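Local coordinates for protein single domain haemoglobin (Campylobacter jejuni, PDB 2WY4) that binds haem and, as a single-domain bacterial globin, takes up small ligands such as cyanide at the iron and probably oxygen, perhaps detoxifying nitric oxide, at residues Leu23-Asp34 / Val97-Leu108. Numbering follows the deposited sequence.
Sequences LTNEFYKIMFND and VGACLLKAIKNL. With CYN (cyanide ion), chain C; HEM (protoporphyrin IX containing Fe), chain B.
Phe-27 and Ala-104 mark the centre of a buried knobs-into-holes crossing between the C-terminal, B-helix part of helix 4-34 and helix 94-109, the G helix of the globin fold. The local axes approach to 8.4 Å at 129°, near enough for the methyl of Ala-104 to fit among Leu-23, Glu-26, Phe-27 and Ile-30. Ile-30 fits among Cys-100, Lys-103, Ala-104 and Asn-107, its CD1 3.7 Å from Ala-104 N. Phe-27 reaches toward the haem because chi1 of 164° sets CG opposite the backbone N, and its ring edge lies along the backbone of 97-108. CD1 of Phe-27 lies 3.4 Å from Leu-101 N, while its CZ meets CG1 of Val-97. The other branch of Val-97, CG2, packs 3.4 Å from the haem methyl carbon CMC, so Val-97 touches both the Phe-27 ring and the porphyrin edge. Beside the Phe-27 ring, SG of Cys-100 rests 3.7 Å from CB of Met-31. Toward the other end, CD1 of Leu-23 packs on Ala-104 and Ile-105.

Tyr-28, on the haem-facing side of its helix, has one ring face covered by Phe-27 CD2, and its hydroxyl donates a 2.5 Å hydrogen bond from OH to N of the iron-bound cyanide. Gln-52 also bonds this hydroxyl, and Phe-42 completes the cyanide pocket.

Polar groups border the outer side. Asp-34 OD2 and Lys-103 NZ form a long salt bridge, supplemented by a water linking Asp-34 OD1 to the same ammonium. Asn-107 ND2 donates to Glu-26 OE2 at 2.9 Å, reaching the anti side of a carboxylate turned 73° from the amide plane.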
ATOM      1  N   LEU A  23       0.141 -11.381  -1.380  1.00 12.77           N
ATOM      2  CA  LEU A  23       0.608 -10.230  -2.151  1.00 12.30           C
ATOM      3  C   LEU A  23       1.583  -9.403  -1.309  1.00 12.35           C
ATOM      4  O   LEU A  23       2.621  -8.985  -1.790  1.00 12.51           O
ATOM      5  CB  LEU A  23      -0.567  -9.358  -2.539  1.00 12.93           C
ATOM      6  CG  LEU A  23      -0.247  -8.103  -3.316  1.00 13.29           C
ATOM      7  CD1 LEU A  23       0.448  -8.442  -4.620  1.00 14.94           C
ATOM      8  CD2 LEU A  23      -1.521  -7.346  -3.600  1.00 14.36           C
ATOM      9  N   THR A  24       1.236  -9.140  -0.044  1.00 11.51           N
ATOM     10  CA  THR A  24       2.112  -8.294   0.724  1.00 11.51           C
ATOM     11  C   THR A  24       3.371  -9.022   1.168  1.00 11.90           C
ATOM     12  O   THR A  24       4.407  -8.408   1.331  1.00 12.11           O
ATOM     13  CB  THR A  24       1.418  -7.594   1.868  1.00 11.40           C
ATOM     14  OG1 THR A  24       0.836  -8.581   2.731  1.00 13.02           O
ATOM     15  CG2 THR A  24       0.272  -6.749   1.338  1.00 11.82           C
ATOM     16  N   ASN A  25       3.301 -10.328   1.365  1.00 13.55           N
ATOM     17  CA  ASN A  25       4.528 -11.071   1.602  1.00 13.61           C
ATOM     18  C   ASN A  25       5.482 -10.850   0.430  1.00 13.45           C
ATOM     19  O   ASN A  25       6.655 -10.614   0.634  1.00 14.40           O
ATOM     20  CB  ASN A  25       4.259 -12.559   1.755  1.00 14.67           C
ATOM     21  CG  ASN A  25       3.818 -12.931   3.107  1.00 15.91           C
ATOM     22  OD1 ASN A  25       4.041 -12.212   4.075  1.00 18.69           O
ATOM     23  ND2 ASN A  25       3.194 -14.090   3.184  1.00 17.99           N
ATOM     24  N   GLU A  26       4.965 -10.917  -0.794  1.00 13.81           N
ATOM     25  CA  GLU A  26       5.778 -10.695  -1.998  1.00 14.23           C
ATOM     26  C   GLU A  26       6.291  -9.252  -2.064  1.00 12.65           C
ATOM     27  O   GLU A  26       7.458  -9.028  -2.344  1.00 13.49           O
ATOM     28  CB  GLU A  26       4.994 -11.107  -3.250  1.00 13.37           C
ATOM     29  CG  GLU A  26       5.746 -10.894  -4.566  1.00 14.72           C
ATOM     30  CD  GLU A  26       6.808 -11.924  -4.833  1.00 17.59           C
ATOM     31  OE1 GLU A  26       6.903 -12.906  -4.092  1.00 18.27           O
ATOM     32  OE2 GLU A  26       7.535 -11.760  -5.842  1.00 20.80           O
ATOM     33  N   PHE A  27       5.443  -8.292  -1.729  1.00 12.26           N
ATOM     34  CA  PHE A  27       5.853  -6.897  -1.662  1.00 12.23           C
ATOM     35  C   PHE A  27       7.036  -6.714  -0.708  1.00 11.91           C
ATOM     36  O   PHE A  27       8.030  -6.080  -1.093  1.00 13.49           O
ATOM     37  CB  PHE A  27       4.681  -6.030  -1.203  1.00 11.47           C
ATOM     38  CG  PHE A  27       5.052  -4.654  -0.739  1.00 12.30           C
ATOM     39  CD1 PHE A  27       5.246  -3.622  -1.635  1.00 12.45           C
ATOM     40  CD2 PHE A  27       5.178  -4.388   0.607  1.00 12.20           C
ATOM     41  CE1 PHE A  27       5.539  -2.410  -1.185  1.00 12.66           C
ATOM     42  CE2 PHE A  27       5.461  -3.161   1.060  1.00 12.33           C
ATOM     43  CZ  PHE A  27       5.698  -2.159   0.142  1.00 11.97           C
ATOM     44  N   TYR A  28       6.971  -7.244   0.525  1.00 12.69           N
ATOM     45  CA  TYR A  28       8.083  -7.051   1.436  1.00 11.92           C
ATOM     46  C   TYR A  28       9.343  -7.779   0.992  1.00 12.46           C
ATOM     47  O   TYR A  28      10.428  -7.294   1.219  1.00 12.58           O
ATOM     48  CB  TYR A  28       7.718  -7.464   2.881  1.00 11.34           C
ATOM     49  CG  TYR A  28       6.770  -6.458   3.529  1.00 11.59           C
ATOM     50  CD1 TYR A  28       7.181  -5.168   3.760  1.00 10.86           C
ATOM     51  CD2 TYR A  28       5.478  -6.797   3.886  1.00 11.61           C
ATOM     52  CE1 TYR A  28       6.362  -4.237   4.301  1.00 11.18           C
ATOM     53  CE2 TYR A  28       4.649  -5.855   4.453  1.00 12.18           C
ATOM     54  CZ  TYR A  28       5.079  -4.566   4.635  1.00 12.02           C
ATOM     55  OH  TYR A  28       4.220  -3.632   5.182  1.00 11.78           O
ATOM     56  N   LYS A  29       9.197  -8.948   0.381  1.00 14.03           N
ATOM     57  CA  LYS A  29      10.355  -9.646  -0.198  1.00 14.93           C
ATOM     58  C   LYS A  29      11.064  -8.747  -1.225  1.00 15.19           C
ATOM     59  O   LYS A  29      12.288  -8.544  -1.181  1.00 15.77           O
ATOM     60  CB  LYS A  29       9.922 -10.952  -0.857  1.00 16.48           C
ATOM     61  CG  LYS A  29      11.052 -11.766  -1.484  1.00 19.08           C
ATOM     62  CD  LYS A  29      10.525 -13.021  -2.184  1.00 22.99           C
ATOM     63  CE  LYS A  29      11.596 -13.684  -3.054  1.00 24.78           C
ATOM     64  NZ  LYS A  29      11.308 -15.122  -3.393  1.00 28.85           N
ATOM     65  N   ILE A  30      10.290  -8.205  -2.147  1.00 15.00           N
ATOM     66  CA  ILE A  30      10.844  -7.334  -3.195  1.00 15.20           C
ATOM     67  C   ILE A  30      11.470  -6.088  -2.579  1.00 14.82           C
ATOM     68  O   ILE A  30      12.596  -5.736  -2.885  1.00 15.31           O
ATOM     69  CB  ILE A  30       9.762  -6.950  -4.210  1.00 14.98           C
ATOM     70  CG1 ILE A  30       9.360  -8.150  -5.063  1.00 15.19           C
ATOM     71  CG2 ILE A  30      10.256  -5.811  -5.093  1.00 15.13           C
ATOM     72  CD1 ILE A  30       8.040  -8.003  -5.744  1.00 15.25           C
ATOM     73  N   MET A  31      10.747  -5.426  -1.696  1.00 13.96           N
ATOM     74  CA  MET A  31      11.246  -4.198  -1.157  1.00 13.53           C
ATOM     75  C   MET A  31      12.496  -4.379  -0.318  1.00 14.49           C
ATOM     76  O   MET A  31      13.433  -3.615  -0.444  1.00 14.50           O
ATOM     77  CB  MET A  31      10.203  -3.417  -0.391  1.00 13.88           C
ATOM     78  CG  MET A  31      10.680  -2.039   0.029  1.00 15.62           C
ATOM     79  SD  MET A  31       9.356  -0.970   0.631  1.00 15.51           S
ATOM     80  CE  MET A  31       8.851  -1.858   2.094  1.00 15.37           C
ATOM     81  N   PHE A  32      12.523  -5.402   0.542  1.00 14.16           N
ATOM     82  CA  PHE A  32      13.695  -5.620   1.379  1.00 14.86           C
ATOM     83  C   PHE A  32      14.899  -6.054   0.549  1.00 15.31           C
ATOM     84  O   PHE A  32      16.038  -5.751   0.898  1.00 17.08           O
ATOM     85  CB  PHE A  32      13.399  -6.598   2.507  1.00 15.13           C
ATOM     86  CG  PHE A  32      12.382  -6.088   3.493  1.00 15.06           C
ATOM     87  CD1 PHE A  32      12.114  -4.718   3.613  1.00 16.03           C
ATOM     88  CD2 PHE A  32      11.697  -6.970   4.291  1.00 15.22           C
ATOM     89  CE1 PHE A  32      11.179  -4.251   4.528  1.00 15.20           C
ATOM     90  CE2 PHE A  32      10.766  -6.492   5.210  1.00 16.31           C
ATOM     91  CZ  PHE A  32      10.499  -5.157   5.308  1.00 15.09           C
ATOM     92  N   ASN A  33      14.653  -6.738  -0.554  1.00 16.20           N
ATOM     93  CA  ASN A  33      15.744  -7.142  -1.454  1.00 17.25           C
ATOM     94  C   ASN A  33      16.301  -6.004  -2.266  1.00 17.77           C
ATOM     95  O   ASN A  33      17.529  -5.912  -2.447  1.00 19.30           O
ATOM     96  CB  ASN A  33      15.259  -8.170  -2.464  1.00 17.30           C
ATOM     97  CG  ASN A  33      16.381  -8.659  -3.354  1.00 19.96           C
ATOM     98  OD1 ASN A  33      17.216  -9.426  -2.910  1.00 23.82           O
ATOM     99  ND2 ASN A  33      16.463  -8.136  -4.581  1.00 23.79           N
ATOM    100  N   ASP A  34      15.422  -5.148  -2.799  1.00 17.27           N
ATOM    101  CA  ASP A  34      15.825  -4.085  -3.727  1.00 17.71           C
ATOM    102  C   ASP A  34      16.206  -2.815  -2.998  1.00 17.86           C
ATOM    103  O   ASP A  34      17.011  -2.008  -3.495  1.00 18.41           O
ATOM    104  CB  ASP A  34      14.676  -3.755  -4.690  1.00 18.49           C
ATOM    105  CG  ASP A  34      14.463  -4.792  -5.769  1.00 20.06           C
ATOM    106  OD1 ASP A  34      15.235  -5.770  -5.860  1.00 21.56           O
ATOM    107  OD2 ASP A  34      13.487  -4.685  -6.565  1.00 21.72           O
ATOM    108  N   VAL A  97       7.721   2.209  -2.557  1.00 13.16           N
ATOM    109  CA  VAL A  97       6.604   1.329  -2.243  1.00 13.40           C
ATOM    110  C   VAL A  97       5.756   1.048  -3.476  1.00 13.60           C
ATOM    111  O   VAL A  97       5.359  -0.090  -3.717  1.00 13.75           O
ATOM    112  CB  VAL A  97       5.767   1.883  -1.035  1.00 12.10           C
ATOM    113  CG1 VAL A  97       4.419   1.202  -0.933  1.00 13.16           C
ATOM    114  CG2 VAL A  97       6.579   1.717   0.240  1.00 13.30           C
ATOM    115  N   GLY A  98       5.479   2.078  -4.279  1.00 13.24           N
ATOM    116  CA  GLY A  98       4.661   1.854  -5.456  1.00 14.24           C
ATOM    117  C   GLY A  98       5.329   0.899  -6.446  1.00 13.82           C
ATOM    118  O   GLY A  98       4.677   0.047  -7.026  1.00 14.21           O
ATOM    119  N   ALA A  99       6.622   1.084  -6.672  1.00 14.36           N
ATOM    120  CA  ALA A  99       7.317   0.218  -7.603  1.00 13.23           C
ATOM    121  C   ALA A  99       7.288  -1.236  -7.112  1.00 12.68           C
ATOM    122  O   ALA A  99       7.016  -2.154  -7.887  1.00 13.86           O
ATOM    123  CB  ALA A  99       8.741   0.699  -7.813  1.00 12.91           C
ATOM    124  N   CYS A 100       7.498  -1.433  -5.810  1.00 13.16           N
ATOM    125  CA  CYS A 100       7.544  -2.780  -5.281  1.00 13.86           C
ATOM    126  C   CYS A 100       6.139  -3.398  -5.233  1.00 12.96           C
ATOM    127  O   CYS A 100       5.971  -4.573  -5.512  1.00 14.27           O
ATOM    128  CB  CYS A 100       8.139  -2.778  -3.883  1.00 13.15           C
ATOM    129  SG  CYS A 100       9.865  -2.263  -3.849  1.00 15.32           S
ATOM    130  N   LEU A 101       5.141  -2.594  -4.900  1.00 12.24           N
ATOM    131  CA  LEU A 101       3.781  -3.102  -4.882  1.00 13.89           C
ATOM    132  C   LEU A 101       3.303  -3.486  -6.283  1.00 13.44           C
ATOM    133  O   LEU A 101       2.709  -4.545  -6.484  1.00 13.01           O
ATOM    134  CB  LEU A 101       2.808  -2.088  -4.291  1.00 14.08           C
ATOM    135  CG  LEU A 101       1.350  -2.538  -4.209  1.00 15.99           C
ATOM    136  CD1 LEU A 101       1.206  -3.752  -3.276  1.00 16.39           C
ATOM    137  CD2 LEU A 101       0.486  -1.388  -3.763  1.00 17.70           C
ATOM    138  N   LEU A 102       3.554  -2.637  -7.272  1.00 14.32           N
ATOM    139  CA  LEU A 102       3.145  -2.961  -8.627  1.00 13.12           C
ATOM    140  C   LEU A 102       3.848  -4.210  -9.148  1.00 12.74           C
ATOM    141  O   LEU A 102       3.242  -5.037  -9.858  1.00 13.67           O
ATOM    142  CB  LEU A 102       3.328  -1.767  -9.589  1.00 13.85           C
ATOM    143  CG  LEU A 102       2.039  -0.911  -9.679  1.00 17.60           C
ATOM    144  CD1 LEU A 102       0.977  -1.585 -10.530  1.00 20.15           C
ATOM    145  CD2 LEU A 102       1.442  -0.553  -8.303  1.00 20.42           C
ATOM    146  N   LYS A 103       5.110  -4.379  -8.787  1.00 13.20           N
ATOM    147  CA  LYS A 103       5.813  -5.577  -9.170  1.00 12.82           C
ATOM    148  C   LYS A 103       5.220  -6.823  -8.501  1.00 13.46           C
ATOM    149  O   LYS A 103       5.081  -7.852  -9.124  1.00 14.00           O
ATOM    150  CB  LYS A 103       7.315  -5.449  -8.889  1.00 13.54           C
ATOM    151  CG  LYS A 103       8.062  -6.679  -9.273  1.00 16.04           C
ATOM    152  CD  LYS A 103       9.547  -6.449  -9.339  1.00 23.84           C
ATOM    153  CE  LYS A 103      10.249  -6.699  -8.038  1.00 26.93           C
ATOM    154  NZ  LYS A 103      11.640  -7.205  -8.296  1.00 25.70           N
ATOM    155  N   ALA A 104       4.878  -6.705  -7.222  1.00 13.57           N
ATOM    156  CA  ALA A 104       4.267  -7.809  -6.501  1.00 12.29           C
ATOM    157  C   ALA A 104       2.951  -8.206  -7.176  1.00 12.86           C
ATOM    158  O   ALA A 104       2.641  -9.394  -7.312  1.00 14.10           O
ATOM    159  CB  ALA A 104       4.002  -7.403  -5.027  1.00 12.13           C
ATOM    160  N   ILE A 105       2.195  -7.194  -7.598  1.00 12.78           N
ATOM    161  CA  ILE A 105       0.929  -7.431  -8.273  1.00 13.11           C
ATOM    162  C   ILE A 105       1.143  -8.167  -9.603  1.00 14.04           C
ATOM    163  O   ILE A 105       0.480  -9.133  -9.912  1.00 13.95           O
ATOM    164  CB  ILE A 105       0.153  -6.103  -8.462  1.00 13.62           C
ATOM    165  CG1 ILE A 105      -0.418  -5.638  -7.121  1.00 13.41           C
ATOM    166  CG2 ILE A 105      -0.989  -6.257  -9.481  1.00 13.68           C
ATOM    167  CD1 ILE A 105      -1.030  -4.246  -7.201  1.00 13.73           C
ATOM    168  N   LYS A 106       2.094  -7.690 -10.371  1.00 15.15           N
ATOM    169  CA  LYS A 106       2.438  -8.348 -11.622  1.00 16.35           C
ATOM    170  C   LYS A 106       2.848  -9.796 -11.373  1.00 16.59           C
ATOM    171  O   LYS A 106       2.420 -10.683 -12.068  1.00 17.41           O
ATOM    172  CB  LYS A 106       3.578  -7.616 -12.339  1.00 17.10           C
ATOM    173  CG  LYS A 106       3.431  -7.553 -13.840  1.00 23.78           C
ATOM    174  CD  LYS A 106       3.598  -8.888 -14.477  1.00 28.10           C
ATOM    175  CE  LYS A 106       3.892  -8.732 -15.957  1.00 29.41           C
ATOM    176  NZ  LYS A 106       4.809  -7.571 -16.183  1.00 32.13           N
ATOM    177  N   ASN A 107       3.677 -10.022 -10.354  1.00 16.85           N
ATOM    178  CA  ASN A 107       4.176 -11.376 -10.050  1.00 17.04           C
ATOM    179  C   ASN A 107       3.103 -12.341  -9.629  1.00 17.36           C
ATOM    180  O   ASN A 107       3.067 -13.482 -10.104  1.00 17.67           O
ATOM    181  CB  ASN A 107       5.257 -11.371  -8.973  1.00 17.53           C
ATOM    182  CG  ASN A 107       6.550 -10.737  -9.445  1.00 17.50           C
ATOM    183  OD1 ASN A 107       6.766 -10.522 -10.662  1.00 18.34           O
ATOM    184  ND2 ASN A 107       7.470 -10.526  -8.500  1.00 19.90           N
ATOM    185  N   LEU A 108       2.238 -11.902  -8.715  1.00 17.73           N
ATOM    186  CA  LEU A 108       1.285 -12.836  -8.138  1.00 18.49           C
ATOM    187  C   LEU A 108      -0.068 -12.864  -8.807  1.00 18.86           C
ATOM    188  O   LEU A 108      -0.690 -13.927  -8.883  1.00 19.04           O
ATOM    189  CB  LEU A 108       1.094 -12.577  -6.627  1.00 18.37           C
ATOM    190  CG  LEU A 108       2.242 -12.756  -5.640  1.00 23.12           C
ATOM    191  CD1 LEU A 108       1.733 -13.251  -4.313  1.00 22.78           C
ATOM    192  CD2 LEU A 108       3.322 -13.655  -6.137  1.00 23.74           C
TER
HETATM  193  C   CYN C 151       4.011  -0.062   5.139  1.00 11.63           C
HETATM  194  N   CYN C 151       4.247  -1.138   4.824  1.00 14.14           N
HETATM  195  CHA HEM B 150       3.404   0.542   8.950  1.00 10.86           C
HETATM  196  CHB HEM B 150       0.220   1.020   5.378  1.00 10.61           C
HETATM  197  CHC HEM B 150       3.570   3.271   2.744  1.00 11.96           C
HETATM  198  CHD HEM B 150       6.918   2.194   6.089  1.00 10.33           C
HETATM  199  C1A HEM B 150       2.245   0.545   8.269  1.00 10.31           C
HETATM  200  C2A HEM B 150       0.980   0.048   8.719  1.00 11.22           C
HETATM  201  C3A HEM B 150       0.079   0.157   7.726  1.00 11.36           C
HETATM  202  C4A HEM B 150       0.796   0.736   6.606  1.00 11.08           C
HETATM  203  CMA HEM B 150      -1.405  -0.233   7.782  1.00 11.82           C
HETATM  204  CAA HEM B 150       0.719  -0.509  10.140  1.00 12.48           C
HETATM  205  CBA HEM B 150       0.899   0.570  11.211  1.00 14.21           C
HETATM  206  CGA HEM B 150      -0.319   1.310  11.661  1.00 17.75           C
HETATM  207  O1A HEM B 150      -1.461   0.855  11.390  1.00 19.71           O
HETATM  208  O2A HEM B 150      -0.128   2.362  12.369  1.00 19.80           O
HETATM  209  C1B HEM B 150       0.864   1.643   4.343  1.00 11.65           C
HETATM  210  C2B HEM B 150       0.268   2.007   3.108  1.00 11.68           C
HETATM  211  C3B HEM B 150       1.201   2.639   2.376  1.00 11.05           C
HETATM  212  C4B HEM B 150       2.403   2.687   3.131  1.00 12.16           C
HETATM  213  CMB HEM B 150      -1.151   1.649   2.687  1.00 12.57           C
HETATM  214  CAB HEM B 150       1.117   3.198   0.949  1.00 11.59           C
HETATM  215  CBB HEM B 150       0.078   3.899   0.533  1.00 14.19           C
HETATM  216  C1C HEM B 150       4.770   3.241   3.413  1.00 11.56           C
HETATM  217  C2C HEM B 150       6.015   3.812   3.037  1.00 12.40           C
HETATM  218  C3C HEM B 150       6.903   3.484   3.953  1.00 13.14           C
HETATM  219  C4C HEM B 150       6.280   2.655   4.952  1.00 11.73           C
HETATM  220  CMC HEM B 150       6.224   4.711   1.808  1.00 11.48           C
HETATM  221  CAC HEM B 150       8.369   3.884   3.952  1.00 14.29           C
HETATM  222  CBC HEM B 150       9.305   2.927   3.932  1.00 14.64           C
HETATM  223  C1D HEM B 150       6.240   1.656   7.165  1.00 11.92           C
HETATM  224  C2D HEM B 150       6.901   1.226   8.337  1.00 12.11           C
HETATM  225  C3D HEM B 150       5.850   0.713   9.255  1.00 11.71           C
HETATM  226  C4D HEM B 150       4.635   0.901   8.533  1.00 11.50           C
HETATM  227  CMD HEM B 150       8.388   1.297   8.606  1.00 12.91           C
HETATM  228  CAD HEM B 150       6.011   0.101  10.636  1.00 12.14           C
HETATM  229  CBD HEM B 150       5.823  -1.408  10.516  1.00 12.89           C
HETATM  230  CGD HEM B 150       6.262  -2.178  11.726  1.00 11.87           C
HETATM  231  O1D HEM B 150       6.949  -3.188  11.536  1.00 12.50           O
HETATM  232  O2D HEM B 150       5.878  -1.763  12.852  1.00 14.61           O
HETATM  233  NA  HEM B 150       2.128   0.961   6.959  1.00 11.04           N
HETATM  234  NB  HEM B 150       2.164   2.081   4.345  1.00 11.49           N
HETATM  235  NC  HEM B 150       4.953   2.538   4.595  1.00 12.14           N
HETATM  236  ND  HEM B 150       4.886   1.445   7.286  1.00 12.34           N
HETATM  237 FE   HEM B 150       3.525   1.767   5.810  1.00 12.78          FE
HETATM  238  O   HOH W   1      13.445  -8.034  -6.299  1.00 31.26           O